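Local coordinates for subtilisin-like protein (Prochloron didemni, PDB 3ZXY) that probably acts as a subtilisin-like serine endopeptidase, this chain being the protease domain of the longer PatA protein, at residues 220-233 with 266-278. The protein carries 1 engineered substitution. Numbering follows the deposited sequence.
Sequences VAALLLSEQVRRGE and RLNVSGAFTLLKG
Leu224 and Phe273 meet at the middle of this helix pair in a CH-pi contact. Leu224 CD2 sits over the ring face, 3.5 Å from the Phe273 centroid and 12° off the ring normal. Leu223 CB and Glu227 OE1 lie at the ring edge, close to its plane, and the Glu227 carboxylate is turned steeply to the ring. With the ring of Phe273 cut back to an alanine, Leu224 CD2 would probably face a gap and Leu223 CB would lose its aromatic neighbour.

Other apolar contacts extend the seam both ways. Val220 and Val269 meet tip to tip, CG2 to CG2 at 3.8 Å. Leu224 CD1 rests on Ala272 CB. Leu276 has its CG anti to the backbone N, and its two methyls part: CD1 meets Leu224 CD2 at 3.7 Å, while CD2 lies 3.5 Å from Arg231 CD.

Polar groups gather at the C-terminal ends of the two helices. The Arg231 chain bends at chi3 (73°), and Lys277 CA lies against one guanidinium face, toward its rim, with NH2 of Arg231 2.9 Å from Lys277 O. One water links Leu276 O to Glu233 OE2. Another accepts from Lys277 NZ and donates weakly to Glu227 OE2, which Arg230 also holds in a salt bridge.

Asn268 caps the start of helix 269-278 by accepting from Gly271 N. Gly232, with positive phi, forms a Schellman motif after helix 210-230. The axes of segments 220-230 and 269-278 are inclined by 22° and come within 10.9 Å. The contact lies away from the predicted charge-relay residues and packs the C-terminal helix against helix 210-230 of the subtilisin-like alpha/beta fold.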
ATOM      1  N   VAL A 220       6.058   5.477  -1.606  1.00 10.53           N
ATOM      2  CA  VAL A 220       6.291   6.920  -1.530  1.00 10.42           C
ATOM      3  C   VAL A 220       6.105   7.419  -0.091  1.00 10.25           C
ATOM      4  O   VAL A 220       6.909   8.237   0.405  1.00 10.27           O
ATOM      5  CB  VAL A 220       5.407   7.686  -2.524  1.00 10.24           C
ATOM      6  CG1 VAL A 220       5.499   9.193  -2.262  1.00 11.12           C
ATOM      7  CG2 VAL A 220       5.812   7.338  -3.953  1.00 10.97           C
ATOM      8  N   ALA A 221       5.068   6.942   0.594  1.00  9.93           N
ATOM      9  CA  ALA A 221       4.839   7.297   2.004  1.00  9.79           C
ATOM     10  C   ALA A 221       6.047   6.920   2.847  1.00 10.28           C
ATOM     11  O   ALA A 221       6.456   7.674   3.727  1.00 10.14           O
ATOM     12  CB  ALA A 221       3.555   6.652   2.552  1.00 10.10           C
ATOM     13  N   ALA A 222       6.632   5.759   2.570  1.00 10.26           N
ATOM     14  CA  ALA A 222       7.807   5.313   3.296  1.00 10.88           C
ATOM     15  C   ALA A 222       8.997   6.236   3.049  1.00 11.08           C
ATOM     16  O   ALA A 222       9.741   6.543   3.972  1.00 11.69           O
ATOM     17  CB  ALA A 222       8.137   3.871   2.929  1.00 11.29           C
ATOM     18  N   LEU A 223       9.168   6.702   1.817  1.00 10.78           N
ATOM     19  CA  LEU A 223      10.218   7.659   1.504  1.00 10.96           C
ATOM     20  C   LEU A 223       9.990   8.997   2.207  1.00 10.89           C
ATOM     21  O   LEU A 223      10.952   9.619   2.649  1.00 10.94           O
ATOM     22  CB  LEU A 223      10.351   7.865  -0.003  1.00 11.21           C
ATOM     23  CG  LEU A 223      10.791   6.627  -0.789  1.00 11.49           C
ATOM     24  CD1 LEU A 223      10.864   6.985  -2.261  1.00 11.85           C
ATOM     25  CD2 LEU A 223      12.140   6.096  -0.299  1.00 12.76           C
ATOM     26  N   LEU A 224       8.741   9.431   2.316  1.00 10.02           N
ATOM     27  CA  LEU A 224       8.450  10.676   3.045  1.00 10.31           C
ATOM     28  C   LEU A 224       8.750  10.529   4.542  1.00 10.87           C
ATOM     29  O   LEU A 224       9.334  11.425   5.152  1.00 11.20           O
ATOM     30  CB  LEU A 224       7.013  11.122   2.784  1.00 10.11           C
ATOM     31  CG  LEU A 224       6.766  11.644   1.364  1.00 10.03           C
ATOM     32  CD1 LEU A 224       5.267  11.655   1.073  1.00 10.35           C
ATOM     33  CD2 LEU A 224       7.365  13.043   1.184  1.00 10.88           C
ATOM     34  N   LEU A 225       8.379   9.407   5.145  1.00 10.99           N
ATOM     35  CA  LEU A 225       8.779   9.128   6.526  1.00 11.71           C
ATOM     36  C   LEU A 225      10.292   9.092   6.678  1.00 12.32           C
ATOM     37  O   LEU A 225      10.833   9.569   7.662  1.00 13.08           O
ATOM     38  CB  LEU A 225       8.178   7.809   7.015  1.00 12.01           C
ATOM     39  CG  LEU A 225       6.669   7.755   7.185  1.00 11.86           C
ATOM     40  CD1 LEU A 225       6.240   6.311   7.435  1.00 12.52           C
ATOM     41  CD2 LEU A 225       6.253   8.652   8.342  1.00 12.79           C
ATOM     42  N   SER A 226      10.978   8.502   5.709  1.00 12.68           N
ATOM     43  CA  SER A 226      12.426   8.412   5.753  1.00 13.71           C
ATOM     44  C   SER A 226      13.038   9.814   5.727  1.00 14.06           C
ATOM     45  O   SER A 226      14.023  10.096   6.422  1.00 15.06           O
ATOM     46  CB  SER A 226      12.925   7.564   4.590  1.00 13.95           C
ATOM     47  OG  SER A 226      12.467   6.221   4.729  1.00 14.36           O
ATOM     48  N   GLU A 227      12.427  10.693   4.941  1.00 13.90           N
ATOM     49  CA  GLU A 227      12.861  12.084   4.910  1.00 14.74           C
ATOM     50  C   GLU A 227      12.648  12.777   6.253  1.00 14.83           C
ATOM     51  O   GLU A 227      13.484  13.563   6.683  1.00 15.17           O
ATOM     52  CB  GLU A 227      12.146  12.831   3.785  1.00 15.24           C
ATOM     53  CG  GLU A 227      12.891  14.081   3.345  1.00 16.86           C
ATOM     54  CD  GLU A 227      14.231  13.765   2.695  1.00 19.27           C
ATOM     55  OE1 GLU A 227      14.383  12.674   2.078  1.00 21.15           O
ATOM     56  OE2 GLU A 227      15.147  14.606   2.795  1.00 21.69           O
ATOM     57  N   GLN A 228      11.528  12.514   6.914  1.00 14.34           N
ATOM     58  CA  GLN A 228      11.308  13.069   8.235  1.00 15.20           C
ATOM     59  C   GLN A 228      12.426  12.663   9.180  1.00 16.15           C
ATOM     60  O   GLN A 228      12.958  13.504   9.911  1.00 16.84           O
ATOM     61  CB  GLN A 228       9.942  12.654   8.797  1.00 14.92           C
ATOM     62  CG  GLN A 228       8.769  13.310   8.092  1.00 14.77           C
ATOM     63  CD  GLN A 228       7.419  12.810   8.570  1.00 15.59           C
ATOM     64  OE1 GLN A 228       7.278  11.682   9.008  1.00 15.13           O
ATOM     65  NE2 GLN A 228       6.392  13.651   8.426  1.00 16.78           N
ATOM     66  N   VAL A 229      12.799  11.380   9.173  1.00 16.32           N
ATOM     67  CA  VAL A 229      13.887  10.893  10.025  1.00 17.80           C
ATOM     68  C   VAL A 229      15.195  11.646   9.716  1.00 18.59           C
ATOM     69  O   VAL A 229      15.923  12.073  10.617  1.00 19.47           O
ATOM     70  CB  VAL A 229      14.098   9.379   9.852  1.00 18.04           C
ATOM     71  CG1 VAL A 229      15.312   8.882  10.627  1.00 19.68           C
ATOM     72  CG2 VAL A 229      12.847   8.635  10.296  1.00 18.14           C
ATOM     73  N   ARG A 230      15.496  11.805   8.434  1.00 18.04           N
ATOM     74  CA  ARG A 230      16.713  12.504   8.040  1.00 19.20           C
ATOM     75  C   ARG A 230      16.737  13.932   8.594  1.00 19.44           C
ATOM     76  O   ARG A 230      17.787  14.440   9.007  1.00 20.27           O
ATOM     77  CB  ARG A 230      16.810  12.557   6.525  1.00 19.18           C
ATOM     78  CG  ARG A 230      17.881  13.505   6.070  1.00 20.46           C
ATOM     79  CD  ARG A 230      18.076  13.453   4.597  1.00 20.65           C
ATOM     80  NE  ARG A 230      19.125  14.389   4.256  1.00 21.72           N
ATOM     81  CZ  ARG A 230      18.943  15.535   3.622  1.00 21.45           C
ATOM     82  NH1 ARG A 230      17.735  15.878   3.195  1.00 21.51           N
ATOM     83  NH2 ARG A 230      19.989  16.288   3.348  1.00 21.61           N
ATOM     84  N   ARG A 231      15.574  14.569   8.603  1.00 18.57           N
ATOM     85  CA  ARG A 231      15.437  15.942   9.087  1.00 19.12           C
ATOM     86  C   ARG A 231      15.443  16.056  10.607  1.00 20.68           C
ATOM     87  O   ARG A 231      15.420  17.155  11.149  1.00 22.43           O
ATOM     88  CB  ARG A 231      14.171  16.580   8.531  1.00 18.09           C
ATOM     89  CG  ARG A 231      14.176  16.680   7.014  1.00 17.31           C
ATOM     90  CD  ARG A 231      12.816  17.137   6.523  1.00 16.44           C
ATOM     91  NE  ARG A 231      12.582  18.555   6.808  1.00 16.56           N
ATOM     92  CZ  ARG A 231      12.946  19.562   6.012  1.00 16.75           C
ATOM     93  NH1 ARG A 231      13.599  19.314   4.885  1.00 16.67           N
ATOM     94  NH2 ARG A 231      12.665  20.819   6.348  1.00 17.06           N
ATOM     95  N   GLY A 232      15.497  14.927  11.302  1.00 21.42           N
ATOM     96  CA  GLY A 232      15.500  14.918  12.756  1.00 23.31           C
ATOM     97  C   GLY A 232      14.120  14.961  13.377  1.00 24.40           C
ATOM     98  O   GLY A 232      13.998  15.213  14.580  1.00 25.93           O
ATOM     99  N   GLU A 233      13.095  14.662  12.569  1.00 24.00           N
ATOM    100  CA  GLU A 233      11.706  14.679  13.004  1.00 25.50           C
ATOM    101  C   GLU A 233      11.332  13.268  13.437  1.00 25.07           C
ATOM    102  O   GLU A 233      11.862  12.292  12.906  1.00 24.94           O
ATOM    103  CB  GLU A 233      10.752  15.039  11.863  1.00 26.95           C
ATOM    104  CG  GLU A 233      10.747  16.463  11.331  1.00 29.08           C
ATOM    105  CD  GLU A 233       9.665  16.664  10.260  1.00 30.63           C
ATOM    106  OE1 GLU A 233       8.535  16.134  10.398  1.00 32.33           O
ATOM    107  OE2 GLU A 233       9.922  17.367   9.257  1.00 33.11           O
ATOM    108  N   ARG A 266      -4.265  13.312  -8.264  1.00 13.78           N
ATOM    109  CA  ARG A 266      -3.210  12.423  -8.681  1.00 14.06           C
ATOM    110  C   ARG A 266      -1.971  12.525  -7.797  1.00 12.97           C
ATOM    111  O   ARG A 266      -1.551  13.644  -7.446  1.00 13.00           O
ATOM    112  CB  ARG A 266      -2.804  12.793 -10.099  1.00 16.49           C
ATOM    113  CG  ARG A 266      -3.925  12.622 -11.101  1.00 19.21           C
ATOM    114  CD  ARG A 266      -3.428  13.041 -12.457  1.00 22.90           C
ATOM    115  NE  ARG A 266      -3.381  14.493 -12.590  1.00 26.44           N
ATOM    116  CZ  ARG A 266      -2.347  15.207 -13.043  1.00 29.07           C
ATOM    117  NH1 ARG A 266      -1.203  14.635 -13.411  1.00 30.19           N
ATOM    118  NH2 ARG A 266      -2.470  16.528 -13.142  1.00 31.42           N
ATOM    119  N   LEU A 267      -1.365  11.383  -7.489  1.00 11.98           N
ATOM    120  CA  LEU A 267      -0.129  11.323  -6.725  1.00 11.68           C
ATOM    121  C   LEU A 267       0.901  12.280  -7.309  1.00 12.19           C
ATOM    122  O   LEU A 267       1.173  12.275  -8.505  1.00 12.62           O
ATOM    123  CB  LEU A 267       0.433   9.908  -6.754  1.00 11.72           C
ATOM    124  CG  LEU A 267       1.773   9.659  -6.081  1.00 11.50           C
ATOM    125  CD1 LEU A 267       1.694   9.903  -4.586  1.00 11.43           C
ATOM    126  CD2 LEU A 267       2.194   8.218  -6.423  1.00 11.75           C
ATOM    127  N   ASN A 268       1.475  13.103  -6.423  1.00 12.02           N
ATOM    128  CA  ASN A 268       2.412  14.144  -6.819  1.00 12.63           C
ATOM    129  C   ASN A 268       3.612  14.072  -5.878  1.00 12.65           C
ATOM    130  O   ASN A 268       3.647  14.763  -4.856  1.00 12.88           O
ATOM    131  CB  ASN A 268       1.712  15.502  -6.729  1.00 12.97           C
ATOM    132  CG  ASN A 268       2.627  16.663  -7.054  1.00 13.28           C
ATOM    133  OD1 ASN A 268       3.729  16.464  -7.594  1.00 13.85           O
ATOM    134  ND2 ASN A 268       2.184  17.880  -6.740  1.00 14.18           N
ATOM    135  N   VAL A 269       4.591  13.252  -6.233  1.00 13.16           N
ATOM    136  CA  VAL A 269       5.689  12.937  -5.334  1.00 13.20           C
ATOM    137  C   VAL A 269       6.563  14.169  -5.112  1.00 13.74           C
ATOM    138  O   VAL A 269       6.890  14.490  -3.971  1.00 13.40           O
ATOM    139  CB  VAL A 269       6.531  11.751  -5.820  1.00 14.09           C
ATOM    140  CG1 VAL A 269       7.605  11.427  -4.783  1.00 15.43           C
ATOM    141  CG2 VAL A 269       5.645  10.523  -6.007  1.00 14.63           C
ATOM    142  N   SER A 270       6.890  14.874  -6.188  1.00 14.69           N
ATOM    143  CA  SER A 270       7.711  16.100  -6.043  1.00 15.43           C
ATOM    144  C   SER A 270       7.001  17.139  -5.191  1.00 14.96           C
ATOM    145  O   SER A 270       7.607  17.743  -4.305  1.00 15.00           O
ATOM    146  CB  SER A 270       8.120  16.668  -7.405  1.00 17.59           C
ATOM    147  OG  SER A 270       7.010  16.965  -8.198  1.00 19.94           O
ATOM    148  N   GLY A 271       5.705  17.318  -5.396  1.00 13.97           N
ATOM    149  CA  GLY A 271       4.933  18.249  -4.596  1.00 13.56           C
ATOM    150  C   GLY A 271       4.889  17.893  -3.121  1.00 12.66           C
ATOM    151  O   GLY A 271       4.963  18.772  -2.246  1.00 13.06           O
ATOM    152  N   ALA A 272       4.719  16.611  -2.834  1.00 11.70           N
ATOM    153  CA  ALA A 272       4.674  16.138  -1.462  1.00 11.03           C
ATOM    154  C   ALA A 272       6.003  16.425  -0.764  1.00 11.18           C
ATOM    155  O   ALA A 272       6.021  16.894   0.366  1.00 11.62           O
ATOM    156  CB  ALA A 272       4.350  14.643  -1.420  1.00 10.82           C
ATOM    157  N   PHE A 273       7.108  16.160  -1.454  1.00 11.61           N
ATOM    158  CA  PHE A 273       8.416  16.422  -0.869  1.00 12.32           C
ATOM    159  C   PHE A 273       8.616  17.918  -0.667  1.00 12.73           C
ATOM    160  O   PHE A 273       9.138  18.333   0.360  1.00 12.72           O
ATOM    161  CB  PHE A 273       9.530  15.824  -1.716  1.00 13.11           C
ATOM    162  CG  PHE A 273       9.867  14.412  -1.326  1.00 13.49           C
ATOM    163  CD1 PHE A 273       9.184  13.340  -1.865  1.00 14.23           C
ATOM    164  CD2 PHE A 273      10.895  14.163  -0.416  1.00 14.49           C
ATOM    165  CE1 PHE A 273       9.504  12.039  -1.494  1.00 14.21           C
ATOM    166  CE2 PHE A 273      11.220  12.871  -0.057  1.00 14.80           C
ATOM    167  CZ  PHE A 273      10.520  11.817  -0.592  1.00 14.48           C
ATOM    168  N   THR A 274       8.227  18.727  -1.645  1.00 13.09           N
ATOM    169  CA  THR A 274       8.397  20.191  -1.510  1.00 13.98           C
ATOM    170  C   THR A 274       7.640  20.723  -0.290  1.00 13.58           C
ATOM    171  O   THR A 274       8.137  21.582   0.438  1.00 13.65           O
ATOM    172  CB  THR A 274       7.946  20.896  -2.794  1.00 15.04           C
ATOM    173  OG1 THR A 274       8.845  20.503  -3.843  1.00 16.42           O
ATOM    174  CG2 THR A 274       7.986  22.443  -2.649  1.00 16.50           C
ATOM    175  N   LEU A 275       6.435  20.219  -0.072  1.00 13.16           N
ATOM    176  CA  LEU A 275       5.625  20.646   1.077  0.50 13.31           C
ATOM    177  C   LEU A 275       6.258  20.202   2.381  1.00 13.21           C
ATOM    178  O   LEU A 275       6.322  20.968   3.322  1.00 13.61           O
ATOM    179  CB  LEU A 275       4.186  20.121   1.037  0.50 13.37           C
ATOM    180  CG  LEU A 275       3.160  20.929   0.266  0.50 13.87           C
ATOM    181  CD1 LEU A 275       1.802  20.267   0.450  0.50 13.53           C
ATOM    182  CD2 LEU A 275       3.144  22.388   0.707  0.50 14.75           C
ATOM    183  N   LEU A 276       6.747  18.972   2.432  1.00 12.73           N
ATOM    184  CA  LEU A 276       7.433  18.475   3.625  1.00 13.06           C
ATOM    185  C   LEU A 276       8.659  19.332   3.922  1.00 13.65           C
ATOM    186  O   LEU A 276       8.864  19.754   5.063  1.00 14.27           O
ATOM    187  CB  LEU A 276       7.817  17.000   3.427  1.00 13.45           C
ATOM    188  CG  LEU A 276       8.375  16.242   4.619  1.00 14.46           C
ATOM    189  CD1 LEU A 276       8.278  14.742   4.300  1.00 15.01           C
ATOM    190  CD2 LEU A 276       9.786  16.661   4.906  1.00 16.36           C
ATOM    191  N   LYS A 277       9.445  19.613   2.891  1.00 13.62           N
ATOM    192  CA  LYS A 277      10.696  20.326   3.080  1.00 14.48           C
ATOM    193  C   LYS A 277      10.481  21.774   3.493  1.00 14.22           C
ATOM    194  O   LYS A 277      11.288  22.337   4.242  1.00 14.53           O
ATOM    195  CB  LYS A 277      11.559  20.256   1.819  1.00 16.06           C
ATOM    196  CG  LYS A 277      12.094  18.854   1.635  1.00 17.60           C
ATOM    197  CD  LYS A 277      12.568  18.606   0.211  1.00 19.55           C
ATOM    198  CE  LYS A 277      13.919  19.202  -0.091  1.00 22.51           C
ATOM    199  NZ  LYS A 277      14.427  18.536  -1.322  1.00 25.42           N
ATOM    200  N   GLY A 278       9.408  22.397   3.006  1.00 13.41           N
ATOM    201  CA  GLY A 278       9.135  23.789   3.323  1.00 13.84           C
ATOM    202  C   GLY A 278       8.495  24.020   4.684  1.00 13.84           C
ATOM    203  O   GLY A 278       8.634  25.125   5.250  1.00 14.11           O
TER
HETATM  204  O   HOH W   1      15.087  16.073   0.152  1.00 37.49           O
HETATM  205  O   HOH W   2       8.045  19.027   7.428  1.00 37.88           O